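Local coordinates for protein Pre-mRNA-splicing factor SAD1 (Saccharomyces cerevisiae, PDB 4MSX) that promotes assembly of newly made U4 snRNA into the U4/U6 snRNP and is required for pre-mRNA splicing, as a catalytically inactive relative of ubiquitin-specific proteases, at residues T187-Y192 with K437-T442; K318-L323 with F366-L371; K349-F354 with S402-L407. All blocks are in the same frame, centred on the assembly; numbering follows the deposited sequence.

Contact 1: T187-Y192 with K437-T442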
loop_
_atom_site.group_PDB
_atom_site.type_symbol
_atom_site.label_atom_id
_atom_site.label_comp_id
_atom_site.label_asym_id
_atom_site.label_seq_id
_atom_site.Cartn_x
_atom_site.Cartn_y
_atom_site.Cartn_z
ATOM N N THR A 187 -9.930 -6.302 0.845
ATOM C CA THR A 187 -10.556 -7.525 0.349
ATOM C C THR A 187 -9.686 -8.203 -0.720
ATOM O O THR A 187 -8.790 -7.590 -1.322
ATOM C CB THR A 187 -11.990 -7.191 -0.175
ATOM O OG1 THR A 187 -11.926 -6.043 -1.025
ATOM C CG2 THR A 187 -12.909 -6.843 1.011
ATOM N N ASN A 188 -9.982 -9.479 -0.965
ATOM C CA ASN A 188 -9.302 -10.260 -1.990
ATOM C C ASN A 188 -7.780 -10.365 -1.793
ATOM O O ASN A 188 -7.011 -10.259 -2.739
ATOM C CB ASN A 188 -9.587 -9.731 -3.386
ATOM C CG ASN A 188 -9.437 -10.871 -4.465
ATOM O OD1 ASN A 188 -9.068 -11.979 -4.106
ATOM N ND2 ASN A 188 -9.683 -10.569 -5.722
ATOM N N ALA A 189 -7.381 -10.587 -0.567
ATOM C CA ALA A 189 -5.960 -10.844 -0.290
ATOM C C ALA A 189 -5.524 -12.130 -0.997
ATOM O O ALA A 189 -4.319 -12.318 -1.268
ATOM C CB ALA A 189 -5.748 -10.990 1.206
ATOM N N ALA A 190 -6.489 -13.025 -1.275
ATOM C CA ALA A 190 -6.140 -14.312 -1.894
ATOM C C ALA A 190 -5.477 -13.981 -3.213
ATOM O O ALA A 190 -4.588 -14.673 -3.653
ATOM C CB ALA A 190 -7.423 -15.212 -2.130
ATOM N N THR A 191 -5.919 -12.917 -3.860
ATOM C CA THR A 191 -5.321 -12.539 -5.134
ATOM C C THR A 191 -4.282 -11.409 -5.041
ATOM O O THR A 191 -3.320 -11.411 -5.802
ATOM C CB THR A 191 -6.433 -12.128 -6.130
ATOM O OG1 THR A 191 -7.338 -13.216 -6.192
ATOM C CG2 THR A 191 -5.900 -11.817 -7.537
ATOM N N TYR A 192 -4.523 -10.415 -4.182
ATOM C CA TYR A 192 -3.737 -9.191 -4.252
ATOM C C TYR A 192 -2.911 -8.887 -2.957
ATOM O O TYR A 192 -2.430 -7.736 -2.772
ATOM C CB TYR A 192 -4.688 -8.013 -4.574
ATOM C CG TYR A 192 -5.215 -8.127 -6.024
ATOM C CD1 TYR A 192 -4.343 -8.078 -7.111
ATOM C CD2 TYR A 192 -6.564 -8.336 -6.287
ATOM C CE1 TYR A 192 -4.813 -8.182 -8.439
ATOM C CE2 TYR A 192 -7.061 -8.399 -7.647
ATOM C CZ TYR A 192 -6.173 -8.341 -8.697
ATOM O OH TYR A 192 -6.647 -8.458 -10.029
ATOM N N LYS A 437 1.905 -22.392 -1.805
ATOM C CA LYS A 437 1.494 -21.050 -2.218
ATOM C C LYS A 437 1.857 -20.005 -1.146
ATOM O O LYS A 437 1.662 -20.219 0.054
ATOM C CB LYS A 437 -0.002 -20.958 -2.464
ATOM C CG LYS A 437 -0.331 -19.742 -3.328
ATOM C CD LYS A 437 -1.748 -19.212 -3.163
ATOM C CE LYS A 437 -1.857 -17.825 -3.789
ATOM N NZ LYS A 437 -1.378 -17.846 -5.214
ATOM N N SER A 438 2.373 -18.872 -1.599
ATOM C CA SER A 438 2.749 -17.772 -0.655
ATOM C C SER A 438 1.547 -16.894 -0.312
ATOM O O SER A 438 0.754 -16.548 -1.203
ATOM C CB SER A 438 3.795 -16.904 -1.329
ATOM O OG SER A 438 5.035 -17.605 -1.511
ATOM N N HIS A 439 1.420 -16.502 0.954
ATOM C CA HIS A 439 0.450 -15.505 1.381
ATOM C C HIS A 439 1.268 -14.442 2.145
ATOM O O HIS A 439 2.247 -14.782 2.837
ATOM C CB HIS A 439 -0.593 -16.153 2.282
ATOM C CG HIS A 439 -1.537 -15.196 2.959
ATOM N ND1 HIS A 439 -2.211 -14.183 2.289
ATOM C CD2 HIS A 439 -1.937 -15.118 4.256
ATOM C CE1 HIS A 439 -2.960 -13.513 3.151
ATOM N NE2 HIS A 439 -2.816 -14.060 4.350
ATOM N N TRP A 440 0.863 -13.181 2.039
ATOM C CA TRP A 440 1.694 -12.071 2.578
ATOM C C TRP A 440 0.856 -11.296 3.573
ATOM O O TRP A 440 -0.305 -10.951 3.293
ATOM C CB TRP A 440 2.140 -11.152 1.408
ATOM C CG TRP A 440 2.927 -11.904 0.359
ATOM C CD1 TRP A 440 2.506 -12.343 -0.889
ATOM C CD2 TRP A 440 4.290 -12.311 0.499
ATOM N NE1 TRP A 440 3.553 -13.000 -1.513
ATOM C CE2 TRP A 440 4.646 -13.014 -0.665
ATOM C CE3 TRP A 440 5.236 -12.148 1.528
ATOM C CZ2 TRP A 440 5.916 -13.548 -0.857
ATOM C CZ3 TRP A 440 6.507 -12.658 1.348
ATOM C CH2 TRP A 440 6.844 -13.368 0.159
ATOM N N ILE A 441 1.429 -11.006 4.731
ATOM C CA ILE A 441 0.694 -10.174 5.681
ATOM C C ILE A 441 1.616 -9.066 6.161
ATOM O O ILE A 441 2.839 -9.144 6.038
ATOM C CB ILE A 441 0.163 -10.986 6.855
ATOM C CG1 ILE A 441 1.329 -11.512 7.677
ATOM C CG2 ILE A 441 -0.730 -12.181 6.351
ATOM C CD1 ILE A 441 0.886 -12.294 8.899
ATOM N N THR A 442 1.011 -7.989 6.648
ATOM C CA THR A 442 1.794 -6.754 6.866
ATOM C C THR A 442 1.591 -6.323 8.292
ATOM O O THR A 442 0.456 -6.224 8.747
ATOM C CB THR A 442 1.310 -5.634 5.904
ATOM O OG1 THR A 442 1.338 -6.157 4.574
ATOM C CG2 THR A 442 2.203 -4.338 5.976
#

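Contact 2: K318-L323 with F366-L371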
loop_
_atom_site.group_PDB
_atom_site.type_symbol
_atom_site.label_atom_id
_atom_site.label_comp_id
_atom_site.label_asym_id
_atom_site.label_seq_id
_atom_site.Cartn_x
_atom_site.Cartn_y
_atom_site.Cartn_z
ATOM N N LYS A 318 26.607 1.536 -5.723
ATOM C CA LYS A 318 25.325 1.044 -6.218
ATOM C C LYS A 318 24.205 1.652 -5.433
ATOM O O LYS A 318 24.075 1.382 -4.247
ATOM C CB LYS A 318 25.243 -0.471 -6.035
ATOM C CG LYS A 318 25.873 -1.238 -7.124
ATOM C CD LYS A 318 25.131 -2.550 -7.380
ATOM C CE LYS A 318 25.260 -3.507 -6.200
ATOM N NZ LYS A 318 25.135 -4.942 -6.621
ATOM N N PRO A 319 23.342 2.427 -6.083
ATOM C CA PRO A 319 22.170 2.830 -5.293
ATOM C C PRO A 319 21.228 1.628 -5.094
ATOM O O PRO A 319 21.310 0.657 -5.854
ATOM C CB PRO A 319 21.505 3.894 -6.175
ATOM C CG PRO A 319 21.897 3.505 -7.563
ATOM C CD PRO A 319 23.266 2.868 -7.482
ATOM N N PHE A 320 20.352 1.695 -4.101
ATOM C CA PHE A 320 19.319 0.681 -3.941
ATOM C C PHE A 320 18.071 1.287 -3.365
ATOM O O PHE A 320 18.127 2.236 -2.584
ATOM C CB PHE A 320 19.801 -0.469 -3.013
ATOM C CG PHE A 320 20.146 -0.023 -1.596
ATOM C CD1 PHE A 320 19.148 0.104 -0.618
ATOM C CD2 PHE A 320 21.480 0.229 -1.233
ATOM C CE1 PHE A 320 19.475 0.502 0.708
ATOM C CE2 PHE A 320 21.818 0.618 0.093
ATOM C CZ PHE A 320 20.818 0.753 1.057
ATOM N N TRP A 321 16.931 0.705 -3.718
ATOM C CA TRP A 321 15.702 0.951 -2.973
ATOM C C TRP A 321 15.612 -0.061 -1.868
ATOM O O TRP A 321 15.069 0.220 -0.837
ATOM C CB TRP A 321 14.418 0.705 -3.861
ATOM C CG TRP A 321 14.266 1.579 -5.021
ATOM C CD1 TRP A 321 14.165 1.206 -6.352
ATOM C CD2 TRP A 321 14.149 3.004 -4.989
ATOM N NE1 TRP A 321 13.968 2.336 -7.124
ATOM C CE2 TRP A 321 13.984 3.444 -6.310
ATOM C CE3 TRP A 321 14.196 3.953 -3.952
ATOM C CZ2 TRP A 321 13.807 4.811 -6.636
ATOM C CZ3 TRP A 321 14.065 5.286 -4.269
ATOM C CH2 TRP A 321 13.867 5.704 -5.602
ATOM N N VAL A 322 16.008 -1.310 -2.161
ATOM C CA VAL A 322 15.790 -2.370 -1.192
ATOM C C VAL A 322 17.129 -3.096 -1.068
ATOM O O VAL A 322 17.718 -3.484 -2.064
ATOM C CB VAL A 322 14.676 -3.354 -1.686
ATOM C CG1 VAL A 322 14.677 -4.625 -0.825
ATOM C CG2 VAL A 322 13.296 -2.649 -1.682
ATOM N N LEU A 323 17.604 -3.277 0.149
ATOM C CA LEU A 323 18.885 -3.955 0.362
ATOM C C LEU A 323 18.674 -5.402 0.676
ATOM O O LEU A 323 18.030 -5.726 1.656
ATOM C CB LEU A 323 19.611 -3.298 1.547
ATOM C CG LEU A 323 20.998 -3.911 1.795
ATOM C CD1 LEU A 323 21.939 -3.663 0.631
ATOM C CD2 LEU A 323 21.558 -3.313 3.081
ATOM N N PHE A 366 32.716 -3.780 1.893
ATOM C CA PHE A 366 31.351 -3.315 1.595
ATOM C C PHE A 366 31.023 -2.226 2.578
ATOM O O PHE A 366 31.295 -2.399 3.768
ATOM C CB PHE A 366 30.356 -4.439 1.820
ATOM C CG PHE A 366 30.378 -5.483 0.755
ATOM C CD1 PHE A 366 31.288 -6.524 0.815
ATOM C CD2 PHE A 366 29.486 -5.421 -0.296
ATOM C CE1 PHE A 366 31.311 -7.489 -0.167
ATOM C CE2 PHE A 366 29.492 -6.386 -1.286
ATOM C CZ PHE A 366 30.406 -7.421 -1.220
ATOM N N GLU A 367 30.435 -1.130 2.121
ATOM C CA GLU A 367 30.099 -0.064 3.033
ATOM C C GLU A 367 28.781 0.593 2.624
ATOM O O GLU A 367 28.602 0.885 1.450
ATOM C CB GLU A 367 31.193 1.009 2.994
ATOM C CG GLU A 367 31.006 2.103 4.047
ATOM C CD GLU A 367 32.084 3.200 3.967
ATOM O OE1 GLU A 367 33.031 3.067 3.146
ATOM O OE2 GLU A 367 31.975 4.200 4.723
ATOM N N LEU A 368 27.898 0.857 3.576
ATOM C CA LEU A 368 26.703 1.662 3.260
ATOM C C LEU A 368 27.106 3.121 3.259
ATOM O O LEU A 368 27.302 3.689 4.318
ATOM C CB LEU A 368 25.586 1.391 4.283
ATOM C CG LEU A 368 25.064 -0.035 4.110
ATOM C CD1 LEU A 368 24.149 -0.441 5.252
ATOM C CD2 LEU A 368 24.368 -0.171 2.744
ATOM N N THR A 369 27.292 3.730 2.095
ATOM C CA THR A 369 27.755 5.122 2.092
ATOM C C THR A 369 26.613 6.139 2.020
ATOM O O THR A 369 26.850 7.329 2.169
ATOM C CB THR A 369 28.661 5.409 0.924
ATOM O OG1 THR A 369 27.999 4.987 -0.287
ATOM C CG2 THR A 369 29.996 4.660 1.086
ATOM N N ARG A 370 25.387 5.709 1.727
ATOM C CA ARG A 370 24.247 6.601 1.974
ATOM C C ARG A 370 23.208 5.837 2.749
ATOM O O ARG A 370 22.690 4.795 2.300
ATOM C CB ARG A 370 23.656 7.195 0.698
ATOM C CG ARG A 370 22.486 8.228 1.009
ATOM C CD ARG A 370 21.932 8.858 -0.261
ATOM N NE ARG A 370 21.215 10.090 0.085
ATOM C CZ ARG A 370 19.916 10.186 0.323
ATOM N NH1 ARG A 370 19.120 9.115 0.187
ATOM N NH2 ARG A 370 19.405 11.381 0.665
ATOM N N LEU A 371 22.928 6.327 3.934
ATOM C CA LEU A 371 21.950 5.698 4.792
ATOM C C LEU A 371 20.691 6.555 4.705
ATOM O O LEU A 371 20.697 7.700 5.110
ATOM C CB LEU A 371 22.465 5.591 6.226
ATOM C CG LEU A 371 23.457 4.439 6.447
ATOM C CD1 LEU A 371 24.085 4.522 7.814
ATOM C CD2 LEU A 371 22.761 3.112 6.279
#

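Contact 3: K349-F354 with S402-L407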
loop_
_atom_site.group_PDB
_atom_site.type_symbol
_atom_site.label_atom_id
_atom_site.label_comp_id
_atom_site.label_asym_id
_atom_site.label_seq_id
_atom_site.Cartn_x
_atom_site.Cartn_y
_atom_site.Cartn_z
ATOM N N LYS A 349 24.066 -9.643 12.645
ATOM C CA LYS A 349 25.079 -10.461 12.039
ATOM C C LYS A 349 24.916 -10.456 10.508
ATOM O O LYS A 349 25.892 -10.574 9.779
ATOM C CB LYS A 349 25.009 -11.886 12.610
ATOM C CG LYS A 349 25.901 -12.882 11.879
ATOM C CD LYS A 349 26.721 -13.728 12.860
ATOM C CE LYS A 349 27.440 -14.888 12.160
ATOM N NZ LYS A 349 28.483 -15.522 13.033
ATOM N N LEU A 350 23.686 -10.330 9.996
ATOM C CA LEU A 350 23.515 -10.206 8.525
ATOM C C LEU A 350 24.142 -8.891 8.051
ATOM O O LEU A 350 24.555 -8.766 6.921
ATOM C CB LEU A 350 22.015 -10.262 8.143
ATOM C CG LEU A 350 21.303 -11.598 8.429
ATOM C CD1 LEU A 350 19.751 -11.474 8.200
ATOM C CD2 LEU A 350 21.892 -12.744 7.592
ATOM N N LEU A 351 24.181 -7.883 8.905
ATOM C CA LEU A 351 24.699 -6.578 8.493
ATOM C C LEU A 351 26.232 -6.445 8.659
ATOM O O LEU A 351 26.789 -5.380 8.355
ATOM C CB LEU A 351 23.981 -5.474 9.253
ATOM C CG LEU A 351 22.519 -5.306 8.815
ATOM C CD1 LEU A 351 21.751 -4.507 9.838
ATOM C CD2 LEU A 351 22.439 -4.610 7.403
ATOM N N THR A 352 26.897 -7.519 9.106
ATOM C CA THR A 352 28.354 -7.487 9.397
ATOM C C THR A 352 29.172 -7.071 8.188
ATOM O O THR A 352 30.123 -6.327 8.306
ATOM C CB THR A 352 28.949 -8.865 9.780
ATOM O OG1 THR A 352 28.061 -9.576 10.627
ATOM C CG2 THR A 352 30.292 -8.676 10.501
ATOM N N LYS A 353 28.813 -7.624 7.047
ATOM C CA LYS A 353 29.301 -7.184 5.753
ATOM C C LYS A 353 29.639 -5.686 5.759
ATOM O O LYS A 353 30.712 -5.294 5.320
ATOM C CB LYS A 353 28.169 -7.411 4.755
ATOM C CG LYS A 353 28.574 -7.956 3.427
ATOM C CD LYS A 353 27.348 -8.239 2.632
ATOM C CE LYS A 353 27.694 -8.933 1.342
ATOM N NZ LYS A 353 26.555 -8.835 0.386
ATOM N N PHE A 354 28.725 -4.850 6.276
ATOM C CA PHE A 354 28.869 -3.394 6.170
ATOM C C PHE A 354 29.438 -2.733 7.416
ATOM O O PHE A 354 29.736 -1.546 7.408
ATOM C CB PHE A 354 27.517 -2.747 5.819
ATOM C CG PHE A 354 26.797 -3.439 4.669
ATOM C CD1 PHE A 354 27.139 -3.184 3.352
ATOM C CD2 PHE A 354 25.764 -4.324 4.905
ATOM C CE1 PHE A 354 26.459 -3.834 2.276
ATOM C CE2 PHE A 354 25.105 -4.989 3.841
ATOM C CZ PHE A 354 25.461 -4.727 2.523
ATOM N N SER A 402 13.423 -4.003 18.093
ATOM C CA SER A 402 12.847 -2.846 17.421
ATOM C C SER A 402 13.870 -1.780 17.111
ATOM O O SER A 402 13.531 -0.774 16.509
ATOM C CB SER A 402 11.638 -2.307 18.190
ATOM O OG SER A 402 10.443 -2.962 17.724
ATOM N N GLU A 403 15.136 -2.040 17.453
ATOM C CA GLU A 403 16.199 -1.057 17.238
ATOM C C GLU A 403 17.430 -1.699 16.642
ATOM O O GLU A 403 17.725 -2.875 16.877
ATOM C CB GLU A 403 16.673 -0.467 18.601
ATOM C CG GLU A 403 15.605 0.227 19.400
ATOM C CD GLU A 403 16.161 0.827 20.700
ATOM O OE1 GLU A 403 16.000 2.056 20.898
ATOM O OE2 GLU A 403 16.767 0.066 21.506
ATOM N N LEU A 404 18.219 -0.894 15.955
ATOM C CA LEU A 404 19.326 -1.418 15.222
ATOM C C LEU A 404 20.295 -0.251 15.081
ATOM O O LEU A 404 19.878 0.877 14.983
ATOM C CB LEU A 404 18.743 -1.910 13.852
ATOM C CG LEU A 404 19.585 -2.329 12.676
ATOM C CD1 LEU A 404 18.727 -3.028 11.604
ATOM C CD2 LEU A 404 20.236 -1.098 12.101
ATOM N N GLU A 405 21.597 -0.503 15.067
ATOM C CA GLU A 405 22.514 0.596 14.825
ATOM C C GLU A 405 23.473 0.202 13.722
ATOM O O GLU A 405 23.953 -0.909 13.716
ATOM C CB GLU A 405 23.295 0.893 16.133
ATOM C CG GLU A 405 24.102 2.167 16.061
ATOM C CD GLU A 405 24.693 2.592 17.416
ATOM O OE1 GLU A 405 25.297 1.738 18.114
ATOM O OE2 GLU A 405 24.541 3.782 17.767
ATOM N N ILE A 406 23.748 1.101 12.782
ATOM C CA ILE A 406 24.725 0.811 11.726
ATOM C C ILE A 406 25.775 1.922 11.727
ATOM O O ILE A 406 25.462 3.063 11.405
ATOM C CB ILE A 406 24.072 0.786 10.308
ATOM C CG1 ILE A 406 23.031 -0.315 10.219
ATOM C CG2 ILE A 406 25.148 0.605 9.229
ATOM C CD1 ILE A 406 22.083 -0.193 8.989
ATOM N N LEU A 407 27.006 1.581 12.093
ATOM C CA LEU A 407 28.070 2.584 12.255
ATOM C C LEU A 407 27.545 3.910 12.858
ATOM O O LEU A 407 27.586 4.986 12.237
ATOM C CB LEU A 407 28.781 2.822 10.925
ATOM C CG LEU A 407 29.503 1.567 10.411
ATOM C CD1 LEU A 407 30.183 1.861 9.085
ATOM C CD2 LEU A 407 30.505 1.008 11.457
#

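Contact 1: T187-Y192 with K437-T442
Ala189 and Ala190, in the first turn of helix 189-203, meet His439 and Lys437 on strand 438-446 in a thin contact near the surface that buries 95 Å². Just before the helix, Asn188 adopts a left-handed backbone conformation and serves as N-cap. Asn188 OD1 takes a bond from Thr191 OG1 at 3.0 Å, the donor tilted 33° from the carbonyl plane, and a weak capping bond from Thr191 N at 3.3 Å. The ND2 of Asn188 is held by Asp247. Ala189 points toward the strand, and its CB lies 4.2 Å from His439 CE1, at the edge of the imidazole and near its plane. The ring gets there because CG is anti to the backbone N (chi1 171°). Ala190 contributes its backbone instead: Ala190 O lies 4.2 Å from Lys437 CE, so a methylene rather than the amine of the bent lysine chain comes alongside. Both ring nitrogens of His439 are engaged beyond the segments, ND1 by Asp193 and NE2 by Asp456. A helix start facing a histidine-bearing strand resembles the active site of ubiquitin-specific proteases, and Asp193 probably occupies the position of the nucleophilic cysteine, consistent with Sad1 being a pseudo-deubiquitinase.

Contact 2: K318-L323 with F366-L371
Leu368 CD2 carries the whole apolar contact, reaching both Phe320 and Leu323 with one methyl group. It lies 3.8 Å from Phe320 CE2 and 4.0 Å from Phe320 CZ, coming obliquely at the far end of the ring, and the two side chains run at about a right angle to each other. The second apolar touch is methyl to methyl, Leu323 CD2 to Leu368 CD2 at 4.2 Å. Within 318-323, Phe320 is steadied by its own neighbours: Leu323 CB packs over one ring face, 3.9 Å above the plane and offset toward the rim, while Val322 N lies in plane at the ring edge. With CG set between the backbone N and the carbonyl carbon (chi1 61°), the ring is thrown across toward Leu368. Strands 315-320 and 365-370 are the outer strands of a three-stranded antiparallel sheet, probably the counterpart of the fingers in ubiquitin-specific proteases, so this packing bridges over the central strand 294-299, whose Val296 touches both Phe320 and Leu368. Among backbone features, Thr369 and Arg370 together face Lys295 as a classic beta bulge, and Leu323 already pairs with Ile376 and His378 of the neighbouring mixed sheet. Polar bonds go to residues outside the two segments: the Arg370 guanidinium donates to the carbonyl oxygens of His290 and Lys293, and Trp321 NE1 bonds Asn275.

Contact 3: K349-F354 with S402-L407
Leu351, in the short break between helices 347-350 and 352-355, meets Leu404 and Ile406 of strand 403-406. Its CB points toward the strand, and CG, anti to the carbonyl carbon (chi1 -70°), carries the fork forward; neither atom makes close contact with 402-407. Leu351 CD1 does the touching: it meets Leu404 CD1 at 3.8 Å, the two leucines reaching toward each other tip to tip, and it lies 4.2 Å from Leu404 CG and 4.4 Å from Ile406 CG1. Leu351 CD2 turns instead to its own segment, 4.2 Å from Phe354 CD2. Further along, Leu407 CD1 comes within 3.8 Å of Phe354 O, at the edge of the contact where the hairpin turns from strand 403-406 into 409-421. Phe377 of strand 374-379 packs on both leucines, so Leu351 is laid on the mixed sheet to which Leu404 belongs. No hydrogen bond crosses between the segments; the side-chain atoms that meet are all aliphatic carbons, and the one oxygen touched, Phe354 O, is met by a methyl, which implies that segment 349-354 is held against the strand by burial and fit of branched chains rather than by directional bonds.

Contacts 2 and 3 are neighbours, their centres about 13 Å apart, whereas contact 1 lies about 29 and 30 Å from them, centre to centre. Along the chain 318-323, 349-354, 366-371 and 402-407 alternate, so contacts 2 and 3 interlock, and both are nested within the long loop closed by contact 1. Phe354 joins the neighbours: Phe366 and Leu368 tie helix 352-355 to the three-stranded sheet, Leu323 to the mixed sheet. All three contacts reach that large mixed sheet, contact 2 through Leu323. Within one protease-like domain, then, the probable remnant of the catalytic centre, at contact 1, lies well apart from this second, apolar cluster, and all three lie away from the zinc site.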